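Local coordinates for protein D-threo-3-hydroxyaspartate dehydratase (Delftia, PDB 3WQC) that catalyses the pyridoxal-phosphate-dependent dehydration of D-threo-3-hydroxyaspartate to oxaloacetate and ammonia, and also acts on D-serine and on L-threo- and L-erythro-3-hydroxyaspartate, at residues R47-K53 with A69-S75; P320-L324 with L334-D338; M97-P103 with A127-F131. All coordinates share one frame; numbering follows the deposited sequence.

Contact 1 of 3, residues R47-K53 with A69-S75; sequences RLRPHVK and ASGITVS. With PLP (pyridoxal-5'-phosphate), chain J.
Thr73 lies over one face of the His51 imidazole, its CB 3.8 Å from the ring centroid and 19° off the normal, a CH-pi contact. Lys53 CD rests over the opposite face, sandwiching the ring, and Lys53 N gives a hydrogen bond to His51 ND1 that fixes its rotation. Lys53 NZ is joined covalently to C4A of pyridoxal phosphate, and His51 CD2 approaches cofactor C4 to 3.4 Å. The backbones pair through Thr73 N to Pro50 O (2.8 Å) and Val52 N to Thr73 O (3.0 Å). Pro50 CD also presses tightly on Ala69 CB at 3.5 Å. Arg49, with CG anti to the backbone N (chi1 -178°), lays its chain across Thr73, and NH1 reaches Ile72 O at 3.1 Å from above the carbonyl plane; Asp90 and Glu242 hold its charge.

The looser, wetter side is that of the Arg47 and Ser70 side chains: one water bridges Arg47 NE to Ser70 O, a second Leu48 N to Ser70 OG, though Ser70 N to Leu48 O (2.8 Å) still ties the backbones. Within the TIM-barrel-like domain, helix 27-44 packs on Leu48, strand 242-243 pairs with 47-48, and strand 90-93 and helix 77-85 flank Ile72 and Val74.

Contact 2 of 3, residues P320-L324 with L334-D338; sequences PGFVL and LARAD
Gly321 O accepts a hydrogen bond from Ala337 N at 2.8 Å, with the donor tilted 32° from the carbonyl plane, and a second from a water that in turn takes the N-H of Asp338. Next along, Val323 and Ala335 form a hydrogen-bonded antiparallel pair: Val323 N to Ala335 O and Ala335 N to Val323 O both measure 3.1 Å. Within 334-338, Arg336 grips the Asp338 carboxylate side-on. Its NE meets OD1 at 3.1 Å on the syn side but tilted out of the carboxylate plane, and NH1 meets OD2 from above that plane. The bend of the arginine at chi3 (69°) swings the guanidinium round to that carboxylate, while NH2 bridges to Glu342.

The Gly321-Ala337 bond closes the open end of the beta hairpin built from strands 322-327 and 332-336, part of the mixed sheet of the C-terminal serine dehydratase-like domain. The chain turns a corner at Pro320 and Gly321 before entering it; at the backbone angles of Gly321 a CB would be jammed against the preceding carbonyl oxygen.

Packing begins with Phe322 and Arg336, a non-hydrogen-bonded pair whose side chains diverge at the backbone, yet Phe322 CE1 meets Arg336 CG at 3.8 Å. Ring and guanidinium planes are 79° apart and, with Arg336 CZ 5.5 Å from the Phe322 ring centroid, any cation-pi attraction is at most weak. Were Arg336 replaced by an alanine, the carboxylates of Asp338 and Glu342 would probably lose the cation they share, and the Phe322 ring its contact with CG and the guanidinium.

Leu334 CD2 touches Phe322 CD1, and Leu324 CD2 lies 3.8 Å from Leu334 CB, on a side lined further by Val311 and Leu355. Val323 CG2 meets Ala337 CB at 4.0 Å, and Phe349 stacks edge-to-face with Phe322.

Contact 3 of 3, residues M97-P103 with A127-F131; sequences MAPHRLP and AIAAF
Leu102 and Phe131, followed by Ile128, bury most of the surface here, and no hydrogen bond crosses between the segments. Leu102 CB sits over one face of the Phe131 ring, 4.0 Å from its centroid and 30° off the normal, a CH-pi contact; its closest ring atom is CD2, at 3.6 Å. The two side chains slide past each other in opposite directions. The Leu102 methyls part: CD1 lies 3.8 Å from Ala127 O and near Phe131 CB, whereas CD2 reaches Ile128 CG1 at 3.9 Å. Phe131 has CG anti to its own N (chi1 -175°), which carries the ring out to Pro103, the two side chains crossing at about a right angle; CG of that proline stands 4.0 Å from Phe131 CZ.

In the fold, the start of helix 102-110 and the loop and 3-10 turn leading into it pack on helix 122-135, on the outer layer of the alanine racemase-type barrel. Strand 114-119 runs between the two helices in sequence, a helix-strand-helix succession within the barrel's alternating beta/alpha order, and it underlies the contact: Leu117 touches Met97 and Leu102, and Val119 touches Ile128. Phe139 packs on Leu102, Ile128 and Phe131 alike.

Ile128, extended through chi2 (179°), sends CD1 towards Met97, whose CB is 4.2 Å away, a lighter touch. At the partly exposed margin Pro99 CG meets Ala127 CB at 3.8 Å. Arg101, in the same 3-10 turn as Pro99, instead forms salt bridges with Asp19 and Asp287 of the second subunit, and Pro99 packs on Leu351 of that subunit.

Overall arrangement
Contact 1 is central and buried, its midpoint about 10 Å from the chain centre. Contacts 2 and 3 each lie about 26 Å out, on opposite sides of that centre; contact 2 is buried despite its peripheral place, contact 3 only partly. No helix or strand is shared between contacts. Contacts 1 and 3 lie in the barrel domain, with nearest atoms about 7 Å apart, and both reach the second subunit; contact 2 belongs to the other domain and meets no other protein chain. Contact 1 combines backbone pairing, a buried arginine and the cofactor-bearing lysine with its histidine; contact 2 uses regular antiparallel hydrogen bonds with a peripheral salt bridge; contact 3 joins a helix start and its lead-in to a second helix by apolar and CH-pi contacts.

Contact 1 of 3, residues R47-K53 with A69-S75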
ATOM      1  N   ARG B  47      -1.409 -32.242   2.013  1.00 17.52           N
ATOM      2  CA  ARG B  47      -2.382 -31.274   2.534  1.00 18.03           C
ATOM      3  C   ARG B  47      -2.065 -29.917   1.859  1.00 15.75           C
ATOM      4  O   ARG B  47      -0.899 -29.629   1.450  1.00 16.69           O
ATOM      5  CB  ARG B  47      -2.245 -31.113   4.019  1.00 20.11           C
ATOM      6  CG  ARG B  47      -2.667 -32.403   4.687  1.00 21.24           C
ATOM      7  CD  ARG B  47      -2.964 -32.102   6.106  1.00 37.77           C
ATOM      8  NE  ARG B  47      -1.792 -32.015   6.928  1.00 39.66           N
ATOM      9  CZ  ARG B  47      -1.242 -33.097   7.523  1.00 66.83           C
ATOM     10  NH1 ARG B  47      -1.751 -34.283   7.276  1.00 72.21           N
ATOM     11  NH2 ARG B  47      -0.161 -33.022   8.319  1.00 67.48           N
ATOM     12  N   LEU B  48      -3.113 -29.087   1.749  1.00 14.94           N
ATOM     13  CA  LEU B  48      -2.903 -27.664   1.317  1.00 15.30           C
ATOM     14  C   LEU B  48      -3.236 -26.827   2.508  1.00 15.24           C
ATOM     15  O   LEU B  48      -4.321 -26.913   3.108  1.00 15.82           O
ATOM     16  CB  LEU B  48      -3.946 -27.299   0.192  1.00 15.88           C
ATOM     17  CG  LEU B  48      -3.870 -25.858  -0.260  1.00 15.25           C
ATOM     18  CD1 LEU B  48      -2.528 -25.454  -0.853  1.00 16.10           C
ATOM     19  CD2 LEU B  48      -4.961 -25.551  -1.287  1.00 20.28           C
ATOM     20  N   ARG B  49      -2.235 -26.000   2.920  1.00 13.72           N
ATOM     21  CA  ARG B  49      -2.411 -25.060   4.080  1.00 12.91           C
ATOM     22  C   ARG B  49      -2.293 -23.666   3.431  1.00 12.78           C
ATOM     23  O   ARG B  49      -1.183 -23.071   3.299  1.00 14.98           O
ATOM     24  CB  ARG B  49      -1.269 -25.229   5.096  1.00 13.35           C
ATOM     25  CG  ARG B  49      -1.497 -24.304   6.307  1.00 12.58           C
ATOM     26  CD  ARG B  49      -0.226 -24.210   7.208  1.00 13.29           C
ATOM     27  NE  ARG B  49      -0.070 -25.447   7.980  1.00 13.86           N
ATOM     28  CZ  ARG B  49      -0.748 -25.755   9.079  1.00 14.09           C
ATOM     29  NH1 ARG B  49      -1.593 -24.839   9.627  1.00 14.89           N
ATOM     30  NH2 ARG B  49      -0.575 -26.972   9.665  1.00 20.77           N
ATOM     31  N   PRO B  50      -3.435 -23.089   2.992  1.00 13.18           N
ATOM     32  CA  PRO B  50      -3.390 -21.817   2.233  1.00 13.59           C
ATOM     33  C   PRO B  50      -2.813 -20.719   3.114  1.00 10.57           C
ATOM     34  O   PRO B  50      -3.068 -20.632   4.343  1.00 12.91           O
ATOM     35  CB  PRO B  50      -4.885 -21.530   1.912  1.00 16.22           C
ATOM     36  CG  PRO B  50      -5.708 -22.410   2.837  1.00 21.40           C
ATOM     37  CD  PRO B  50      -4.788 -23.635   3.168  1.00 14.21           C
ATOM     38  N   HIS B  51      -2.106 -19.846   2.438  1.00 11.91           N
ATOM     39  CA  HIS B  51      -1.578 -18.622   3.116  1.00 12.27           C
ATOM     40  C   HIS B  51      -2.567 -17.497   2.944  1.00 11.03           C
ATOM     41  O   HIS B  51      -2.785 -17.036   1.819  1.00 13.75           O
ATOM     42  CB  HIS B  51      -0.187 -18.256   2.519  1.00 11.11           C
ATOM     43  CG  HIS B  51       0.598 -17.497   3.535  1.00 10.68           C
ATOM     44  ND1 HIS B  51       0.041 -16.429   4.254  1.00 10.09           N
ATOM     45  CD2 HIS B  51       1.913 -17.673   4.021  1.00 11.76           C
ATOM     46  CE1 HIS B  51       0.931 -16.017   5.172  1.00 10.09           C
ATOM     47  NE2 HIS B  51       2.094 -16.740   4.988  1.00 12.22           N
ATOM     48  N   VAL B  52      -3.183 -17.071   4.042  1.00 10.39           N
ATOM     49  CA  VAL B  52      -4.234 -16.048   3.976  1.00 12.71           C
ATOM     50  C   VAL B  52      -3.652 -14.644   3.908  1.00 11.76           C
ATOM     51  O   VAL B  52      -4.449 -13.708   3.864  1.00 13.39           O
ATOM     52  CB  VAL B  52      -5.238 -16.176   5.169  1.00 13.00           C
ATOM     53  CG1 VAL B  52      -5.948 -17.539   5.076  1.00 15.88           C
ATOM     54  CG2 VAL B  52      -4.580 -15.943   6.538  1.00 14.74           C
ATOM     55  N   LYS B  53      -2.328 -14.478   3.818  1.00 10.93           N
ATOM     56  CA  LYS B  53      -1.821 -13.109   3.782  1.00 12.02           C
ATOM     57  C   LYS B  53      -2.251 -12.408   2.493  1.00 11.02           C
ATOM     58  O   LYS B  53      -2.250 -11.152   2.438  1.00 13.03           O
ATOM     59  CB  LYS B  53      -0.326 -13.044   3.899  1.00 12.46           C
ATOM     60  CG  LYS B  53       0.438 -13.498   2.662  1.00 14.47           C
ATOM     61  CD  LYS B  53       1.932 -13.408   3.031  1.00 18.08           C
ATOM     62  CE  LYS B  53       2.694 -13.667   1.768  1.00 23.82           C
ATOM     63  NZ  LYS B  53       3.761 -14.685   1.923  1.00 17.80           N
ATOM     64  N   ALA B  69      -9.090 -27.513   2.193  1.00 20.42           N
ATOM     65  CA  ALA B  69      -7.793 -27.079   2.840  1.00 16.76           C
ATOM     66  C   ALA B  69      -7.691 -27.533   4.301  1.00 18.73           C
ATOM     67  O   ALA B  69      -8.682 -27.752   4.978  1.00 21.74           O
ATOM     68  CB  ALA B  69      -7.713 -25.518   2.808  1.00 20.79           C
ATOM     69  N   SER B  70      -6.453 -27.649   4.818  1.00 17.42           N
ATOM     70  CA  SER B  70      -6.177 -28.141   6.163  1.00 18.69           C
ATOM     71  C   SER B  70      -5.408 -27.051   6.872  1.00 15.44           C
ATOM     72  O   SER B  70      -4.148 -26.941   6.695  1.00 18.49           O
ATOM     73  CB  SER B  70      -5.192 -29.365   6.056  1.00 22.77           C
ATOM     74  OG  SER B  70      -5.830 -30.403   5.413  1.00 29.83           O
ATOM     75  N   GLY B  71      -6.117 -26.278   7.707  1.00 17.59           N
ATOM     76  CA  GLY B  71      -5.434 -25.222   8.438  1.00 16.32           C
ATOM     77  C   GLY B  71      -5.118 -24.034   7.516  1.00 14.45           C
ATOM     78  O   GLY B  71      -5.413 -24.044   6.306  1.00 15.30           O
ATOM     79  N   ILE B  72      -4.432 -23.041   8.102  1.00 12.46           N
ATOM     80  CA  ILE B  72      -4.001 -21.908   7.329  1.00 12.19           C
ATOM     81  C   ILE B  72      -2.571 -21.519   7.764  1.00 10.87           C
ATOM     82  O   ILE B  72      -2.100 -21.900   8.855  1.00 11.85           O
ATOM     83  CB  ILE B  72      -4.924 -20.657   7.548  1.00 11.37           C
ATOM     84  CG1 ILE B  72      -4.898 -20.149   9.019  1.00 12.61           C
ATOM     85  CG2 ILE B  72      -6.357 -20.947   7.047  1.00 13.89           C
ATOM     86  CD1 ILE B  72      -5.761 -18.905   9.279  1.00 14.17           C
ATOM     87  N   THR B  73      -1.988 -20.662   6.934  1.00 10.04           N
ATOM     88  CA  THR B  73      -0.727 -19.986   7.266  1.00 10.43           C
ATOM     89  C   THR B  73      -1.047 -18.508   7.362  1.00 10.41           C
ATOM     90  O   THR B  73      -1.846 -17.969   6.538  1.00 11.28           O
ATOM     91  CB  THR B  73       0.325 -20.143   6.132  1.00 10.25           C
ATOM     92  OG1 THR B  73       0.372 -21.536   5.728  1.00 12.72           O
ATOM     93  CG2 THR B  73       1.713 -19.767   6.629  1.00 11.37           C
ATOM     94  N   VAL B  74      -0.462 -17.827   8.357  1.00  9.92           N
ATOM     95  CA  VAL B  74      -0.706 -16.392   8.534  1.00 10.43           C
ATOM     96  C   VAL B  74       0.669 -15.695   8.552  1.00 10.98           C
ATOM     97  O   VAL B  74       1.718 -16.280   8.898  1.00 10.63           O
ATOM     98  CB  VAL B  74      -1.465 -16.030   9.839  1.00 10.12           C
ATOM     99  CG1 VAL B  74      -2.868 -16.668   9.728  1.00 10.71           C
ATOM    100  CG2 VAL B  74      -0.744 -16.495  11.102  1.00 11.19           C
ATOM    101  N   SER B  75       0.650 -14.385   8.218  1.00  9.45           N
ATOM    102  CA  SER B  75       1.874 -13.555   8.178  1.00  8.89           C
ATOM    103  C   SER B  75       2.000 -12.646   9.401  1.00  9.78           C
ATOM    104  O   SER B  75       3.030 -11.960   9.503  1.00 10.30           O
ATOM    105  CB  SER B  75       1.966 -12.739   6.901  1.00 10.06           C
ATOM    106  OG  SER B  75       1.001 -11.671   6.884  1.00 11.88           O
TER
HETATM  107  N1  PLP J 402       4.921 -19.480   2.660  1.00 12.46           N
HETATM  108  C2  PLP J 402       5.447 -18.367   3.208  1.00 11.46           C
HETATM  109  C2A PLP J 402       6.401 -18.458   4.377  1.00 13.68           C
HETATM  110  C3  PLP J 402       5.071 -17.082   2.669  1.00 12.81           C
HETATM  111  O3  PLP J 402       5.570 -15.989   3.226  1.00 15.43           O
HETATM  112  C4  PLP J 402       4.166 -17.058   1.549  1.00 13.72           C
HETATM  113  C4A PLP J 402       3.758 -15.792   1.035  1.00 21.05           C
HETATM  114  C5  PLP J 402       3.660 -18.290   1.037  1.00 12.50           C
HETATM  115  C6  PLP J 402       4.128 -19.493   1.585  1.00 12.80           C
HETATM  116  C5A PLP J 402       2.715 -18.317  -0.139  1.00 16.46           C
HETATM  117  O4P PLP J 402       3.455 -17.864  -1.365  1.00 15.07           O
HETATM  118  P   PLP J 402       2.568 -17.434  -2.627  1.00 13.99           P
HETATM  119  O1P PLP J 402       1.597 -18.546  -2.767  1.00 17.22           O
HETATM  120  O2P PLP J 402       3.563 -17.395  -3.734  1.00 15.05           O
HETATM  121  O3P PLP J 402       1.871 -16.169  -2.334  1.00 19.34           O
HETATM  122  O   HOH W   1      -1.962 -28.744   6.779  1.00 22.75           O
HETATM  123  O   HOH W   2      -5.723 -30.251   2.455  1.00 20.54           O

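Contact 2 of 3, residues P320-L324 with L334-D338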
ATOM      1  N   PRO B 320      -6.497  -5.016 -24.919  1.00 29.84           N
ATOM      2  CA  PRO B 320      -5.045  -5.140 -25.141  1.00 27.19           C
ATOM      3  C   PRO B 320      -4.335  -3.833 -25.520  1.00 25.30           C
ATOM      4  O   PRO B 320      -4.899  -2.974 -26.257  1.00 34.55           O
ATOM      5  CB  PRO B 320      -4.936  -6.124 -26.321  1.00 33.60           C
ATOM      6  CG  PRO B 320      -6.332  -6.458 -26.691  1.00 37.81           C
ATOM      7  CD  PRO B 320      -7.293  -6.005 -25.688  1.00 32.50           C
ATOM      8  N   GLY B 321      -3.121  -3.665 -25.011  1.00 27.81           N
ATOM      9  CA  GLY B 321      -2.370  -2.438 -25.284  1.00 26.81           C
ATOM     10  C   GLY B 321      -2.645  -1.209 -24.454  1.00 27.86           C
ATOM     11  O   GLY B 321      -1.879  -0.242 -24.579  1.00 30.07           O
ATOM     12  N   PHE B 322      -3.687  -1.238 -23.583  1.00 22.99           N
ATOM     13  CA  PHE B 322      -3.888  -0.131 -22.618  1.00 22.47           C
ATOM     14  C   PHE B 322      -3.533  -0.572 -21.234  1.00 18.73           C
ATOM     15  O   PHE B 322      -4.010  -1.648 -20.786  1.00 20.75           O
ATOM     16  CB  PHE B 322      -5.346   0.337 -22.656  1.00 24.58           C
ATOM     17  CG  PHE B 322      -5.699   1.034 -23.986  1.00 22.93           C
ATOM     18  CD1 PHE B 322      -5.192   2.304 -24.296  1.00 23.95           C
ATOM     19  CD2 PHE B 322      -6.406   0.345 -24.925  1.00 30.83           C
ATOM     20  CE1 PHE B 322      -5.522   2.947 -25.496  1.00 27.76           C
ATOM     21  CE2 PHE B 322      -6.748   0.933 -26.149  1.00 32.12           C
ATOM     22  CZ  PHE B 322      -6.278   2.222 -26.446  1.00 37.55           C
ATOM     23  N   VAL B 323      -2.675   0.221 -20.593  1.00 19.23           N
ATOM     24  CA  VAL B 323      -2.342  -0.088 -19.197  1.00 17.46           C
ATOM     25  C   VAL B 323      -2.328   1.211 -18.411  1.00 18.38           C
ATOM     26  O   VAL B 323      -2.428   2.289 -19.016  1.00 19.35           O
ATOM     27  CB  VAL B 323      -0.899  -0.741 -19.098  1.00 18.07           C
ATOM     28  CG1 VAL B 323      -0.832  -2.069 -19.869  1.00 18.70           C
ATOM     29  CG2 VAL B 323       0.215   0.245 -19.567  1.00 19.48           C
ATOM     30  N   LEU B 324      -2.194   1.180 -17.080  1.00 15.74           N
ATOM     31  CA  LEU B 324      -1.951   2.423 -16.350  1.00 15.68           C
ATOM     32  C   LEU B 324      -0.433   2.654 -16.462  1.00 17.42           C
ATOM     33  O   LEU B 324       0.406   1.963 -15.825  1.00 19.18           O
ATOM     34  CB  LEU B 324      -2.373   2.234 -14.897  1.00 16.62           C
ATOM     35  CG  LEU B 324      -3.870   1.983 -14.681  1.00 15.76           C
ATOM     36  CD1 LEU B 324      -4.187   2.083 -13.129  1.00 17.78           C
ATOM     37  CD2 LEU B 324      -4.688   3.046 -15.474  1.00 21.11           C
ATOM     38  N   LEU B 334      -3.964   6.323 -17.679  1.00 17.92           N
ATOM     39  CA  LEU B 334      -4.274   5.260 -18.596  1.00 18.65           C
ATOM     40  C   LEU B 334      -3.791   5.676 -20.025  1.00 18.92           C
ATOM     41  O   LEU B 334      -4.067   6.781 -20.508  1.00 19.93           O
ATOM     42  CB  LEU B 334      -5.767   4.984 -18.584  1.00 21.33           C
ATOM     43  CG  LEU B 334      -6.303   3.852 -19.461  1.00 22.10           C
ATOM     44  CD1 LEU B 334      -7.702   3.399 -18.989  1.00 24.95           C
ATOM     45  CD2 LEU B 334      -6.289   4.164 -20.982  1.00 24.31           C
ATOM     46  N   ALA B 335      -2.918   4.871 -20.630  1.00 19.98           N
ATOM     47  CA  ALA B 335      -2.336   5.265 -21.936  1.00 22.59           C
ATOM     48  C   ALA B 335      -1.855   3.985 -22.649  1.00 21.64           C
ATOM     49  O   ALA B 335      -2.050   2.868 -22.116  1.00 22.50           O
ATOM     50  CB  ALA B 335      -1.196   6.294 -21.814  1.00 21.68           C
ATOM     51  N   ARG B 336      -1.416   4.078 -23.914  1.00 24.66           N
ATOM     52  CA  ARG B 336      -0.957   2.865 -24.605  1.00 26.86           C
ATOM     53  C   ARG B 336       0.357   2.364 -23.993  1.00 26.74           C
ATOM     54  O   ARG B 336       1.302   3.169 -23.780  1.00 27.35           O
ATOM     55  CB  ARG B 336      -0.735   3.167 -26.101  1.00 26.98           C
ATOM     56  CG  ARG B 336      -2.005   3.484 -26.826  1.00 29.71           C
ATOM     57  CD  ARG B 336      -1.682   3.697 -28.302  1.00 32.61           C
ATOM     58  NE  ARG B 336      -1.285   2.405 -28.879  1.00 43.10           N
ATOM     59  CZ  ARG B 336      -2.177   1.487 -29.252  1.00 51.25           C
ATOM     60  NH1 ARG B 336      -1.768   0.324 -29.723  1.00 80.57           N
ATOM     61  NH2 ARG B 336      -3.495   1.688 -29.104  1.00 57.89           N
ATOM     62  N   ALA B 337       0.436   1.053 -23.739  1.00 29.27           N
ATOM     63  CA  ALA B 337       1.718   0.411 -23.288  1.00 28.43           C
ATOM     64  C   ALA B 337       2.848   0.697 -24.266  1.00 33.10           C
ATOM     65  O   ALA B 337       3.993   0.890 -23.860  1.00 38.81           O
ATOM     66  CB  ALA B 337       1.537  -1.095 -23.126  1.00 39.01           C
ATOM     67  N   ASP B 338       2.539   0.732 -25.543  1.00 35.30           N
ATOM     68  CA  ASP B 338       3.594   0.946 -26.545  1.00 36.73           C
ATOM     69  C   ASP B 338       4.156   2.359 -26.668  1.00 46.91           C
ATOM     70  O   ASP B 338       5.096   2.557 -27.435  1.00 49.05           O
ATOM     71  CB  ASP B 338       3.186   0.379 -27.928  1.00 38.09           C
ATOM     72  CG  ASP B 338       2.052   1.158 -28.635  1.00 40.49           C
ATOM     73  OD1 ASP B 338       1.708   2.298 -28.278  1.00 43.74           O
ATOM     74  OD2 ASP B 338       1.507   0.558 -29.583  1.00 55.03           O
TER
HETATM   75  O   HOH W   3       0.177  -0.244 -26.584  1.00 38.60           O

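Contact 3 of 3, residues M97-P103 with A127-F131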
ATOM      1  N   MET B  97       9.905 -16.002  14.699  1.00 10.14           N
ATOM      2  CA  MET B  97       9.215 -15.500  15.890  1.00 10.51           C
ATOM      3  C   MET B  97      10.045 -14.437  16.609  1.00 11.13           C
ATOM      4  O   MET B  97      11.253 -14.694  16.936  1.00 12.38           O
ATOM      5  CB  MET B  97       8.926 -16.671  16.829  1.00 12.04           C
ATOM      6  CG  MET B  97       8.158 -16.233  18.062  1.00 12.26           C
ATOM      7  SD  MET B  97       6.538 -15.516  17.600  1.00 12.79           S
ATOM      8  CE  MET B  97       5.918 -15.206  19.269  1.00 12.41           C
ATOM      9  N   ALA B  98       9.438 -13.269  16.952  1.00 10.17           N
ATOM     10  CA  ALA B  98      10.077 -12.283  17.773  1.00  9.80           C
ATOM     11  C   ALA B  98       9.773 -12.608  19.232  1.00 10.72           C
ATOM     12  O   ALA B  98       8.595 -12.806  19.595  1.00 11.74           O
ATOM     13  CB  ALA B  98       9.477 -10.925  17.463  1.00 12.05           C
ATOM     14  N   PRO B  99      10.802 -12.677  20.098  1.00 10.85           N
ATOM     15  CA  PRO B  99      10.515 -12.957  21.507  1.00 12.57           C
ATOM     16  C   PRO B  99       9.467 -12.075  22.144  1.00 11.84           C
ATOM     17  O   PRO B  99       8.659 -12.563  22.980  1.00 12.65           O
ATOM     18  CB  PRO B  99      11.928 -12.768  22.143  1.00 15.62           C
ATOM     19  CG  PRO B  99      12.878 -13.215  21.029  1.00 16.68           C
ATOM     20  CD  PRO B  99      12.252 -12.615  19.749  1.00 12.62           C
ATOM     21  N   HIS B 100       9.402 -10.780  21.770  1.00 10.81           N
ATOM     22  CA  HIS B 100       8.424  -9.908  22.465  1.00 11.38           C
ATOM     23  C   HIS B 100       6.977 -10.243  22.143  1.00 11.02           C
ATOM     24  O   HIS B 100       6.076  -9.791  22.890  1.00 13.64           O
ATOM     25  CB  HIS B 100       8.700  -8.432  22.174  1.00 13.23           C
ATOM     26  CG  HIS B 100       8.264  -7.953  20.836  1.00 12.38           C
ATOM     27  ND1 HIS B 100       9.054  -7.996  19.702  1.00 16.63           N
ATOM     28  CD2 HIS B 100       7.032  -7.435  20.461  1.00 16.55           C
ATOM     29  CE1 HIS B 100       8.314  -7.507  18.643  1.00 17.08           C
ATOM     30  NE2 HIS B 100       7.065  -7.155  19.136  1.00 16.04           N
ATOM     31  N   ARG B 101       6.737 -11.033  21.068  1.00 10.10           N
ATOM     32  CA  ARG B 101       5.400 -11.469  20.732  1.00 10.50           C
ATOM     33  C   ARG B 101       4.992 -12.752  21.455  1.00 10.12           C
ATOM     34  O   ARG B 101       3.873 -13.250  21.249  1.00 11.59           O
ATOM     35  CB  ARG B 101       5.250 -11.648  19.219  1.00 11.38           C
ATOM     36  CG  ARG B 101       5.038 -10.259  18.548  1.00 13.49           C
ATOM     37  CD  ARG B 101       4.664 -10.362  17.071  1.00 14.19           C
ATOM     38  NE  ARG B 101       5.828 -10.456  16.176  1.00 12.89           N
ATOM     39  CZ  ARG B 101       6.479  -9.385  15.691  1.00 10.89           C
ATOM     40  NH1 ARG B 101       6.112  -8.119  16.040  1.00 11.41           N
ATOM     41  NH2 ARG B 101       7.466  -9.585  14.805  1.00 11.77           N
ATOM     42  N   LEU B 102       5.901 -13.318  22.295  1.00 10.12           N
ATOM     43  CA  LEU B 102       5.540 -14.601  22.937  1.00 12.01           C
ATOM     44  C   LEU B 102       4.275 -14.542  23.854  1.00 11.21           C
ATOM     45  O   LEU B 102       3.486 -15.461  23.843  1.00 11.83           O
ATOM     46  CB  LEU B 102       6.756 -15.170  23.694  1.00 11.98           C
ATOM     47  CG  LEU B 102       7.727 -15.856  22.701  1.00 10.35           C
ATOM     48  CD1 LEU B 102       9.090 -16.040  23.370  1.00 12.78           C
ATOM     49  CD2 LEU B 102       7.167 -17.246  22.272  1.00 13.65           C
ATOM     50  N   PRO B 103       4.073 -13.428  24.596  1.00 11.47           N
ATOM     51  CA  PRO B 103       2.818 -13.383  25.413  1.00 12.12           C
ATOM     52  C   PRO B 103       1.605 -13.468  24.528  1.00 12.27           C
ATOM     53  O   PRO B 103       0.652 -14.170  24.883  1.00 13.11           O
ATOM     54  CB  PRO B 103       2.933 -12.022  26.151  1.00 15.11           C
ATOM     55  CG  PRO B 103       4.515 -11.835  26.348  1.00 13.47           C
ATOM     56  CD  PRO B 103       5.025 -12.339  24.952  1.00 13.18           C
ATOM     57  N   ALA B 127      14.799 -18.463  23.444  1.00 10.20           N
ATOM     58  CA  ALA B 127      13.802 -17.528  24.025  1.00  9.63           C
ATOM     59  C   ALA B 127      12.456 -18.215  24.187  1.00 10.18           C
ATOM     60  O   ALA B 127      11.739 -18.062  25.199  1.00 12.08           O
ATOM     61  CB  ALA B 127      13.665 -16.299  23.114  1.00 11.63           C
ATOM     62  N   ILE B 128      12.035 -18.954  23.141  1.00  9.62           N
ATOM     63  CA  ILE B 128      10.749 -19.676  23.209  1.00 10.47           C
ATOM     64  C   ILE B 128      10.792 -20.719  24.338  1.00 11.13           C
ATOM     65  O   ILE B 128       9.828 -20.789  25.129  1.00 12.93           O
ATOM     66  CB  ILE B 128      10.384 -20.325  21.887  1.00 10.23           C
ATOM     67  CG1 ILE B 128      10.195 -19.264  20.767  1.00 11.01           C
ATOM     68  CG2 ILE B 128       9.073 -21.145  22.044  1.00 13.14           C
ATOM     69  CD1 ILE B 128       9.839 -19.822  19.386  1.00 12.07           C
ATOM     70  N   ALA B 129      11.857 -21.530  24.397  1.00 10.41           N
ATOM     71  CA  ALA B 129      11.865 -22.620  25.388  1.00 11.15           C
ATOM     72  C   ALA B 129      11.902 -21.994  26.785  1.00 12.47           C
ATOM     73  O   ALA B 129      11.246 -22.537  27.686  1.00 13.37           O
ATOM     74  CB  ALA B 129      13.114 -23.458  25.110  1.00 14.69           C
ATOM     75  N   ALA B 130      12.654 -20.920  27.021  1.00 11.42           N
ATOM     76  CA  ALA B 130      12.693 -20.353  28.392  1.00 13.02           C
ATOM     77  C   ALA B 130      11.321 -19.792  28.765  1.00 13.44           C
ATOM     78  O   ALA B 130      10.842 -20.000  29.903  1.00 15.35           O
ATOM     79  CB  ALA B 130      13.734 -19.282  28.455  1.00 14.09           C
ATOM     80  N   PHE B 131      10.627 -19.128  27.804  1.00 11.73           N
ATOM     81  CA  PHE B 131       9.332 -18.616  28.167  1.00 11.29           C
ATOM     82  C   PHE B 131       8.305 -19.704  28.383  1.00 13.10           C
ATOM     83  O   PHE B 131       7.456 -19.648  29.296  1.00 13.97           O
ATOM     84  CB  PHE B 131       8.905 -17.641  27.008  1.00 12.39           C
ATOM     85  CG  PHE B 131       7.599 -16.923  27.312  1.00 12.27           C
ATOM     86  CD1 PHE B 131       7.586 -15.895  28.275  1.00 17.33           C
ATOM     87  CD2 PHE B 131       6.422 -17.226  26.599  1.00 13.87           C
ATOM     88  CE1 PHE B 131       6.400 -15.169  28.538  1.00 18.51           C
ATOM     89  CE2 PHE B 131       5.236 -16.477  26.894  1.00 13.79           C
ATOM     90  CZ  PHE B 131       5.253 -15.452  27.805  1.00 15.32           C
TER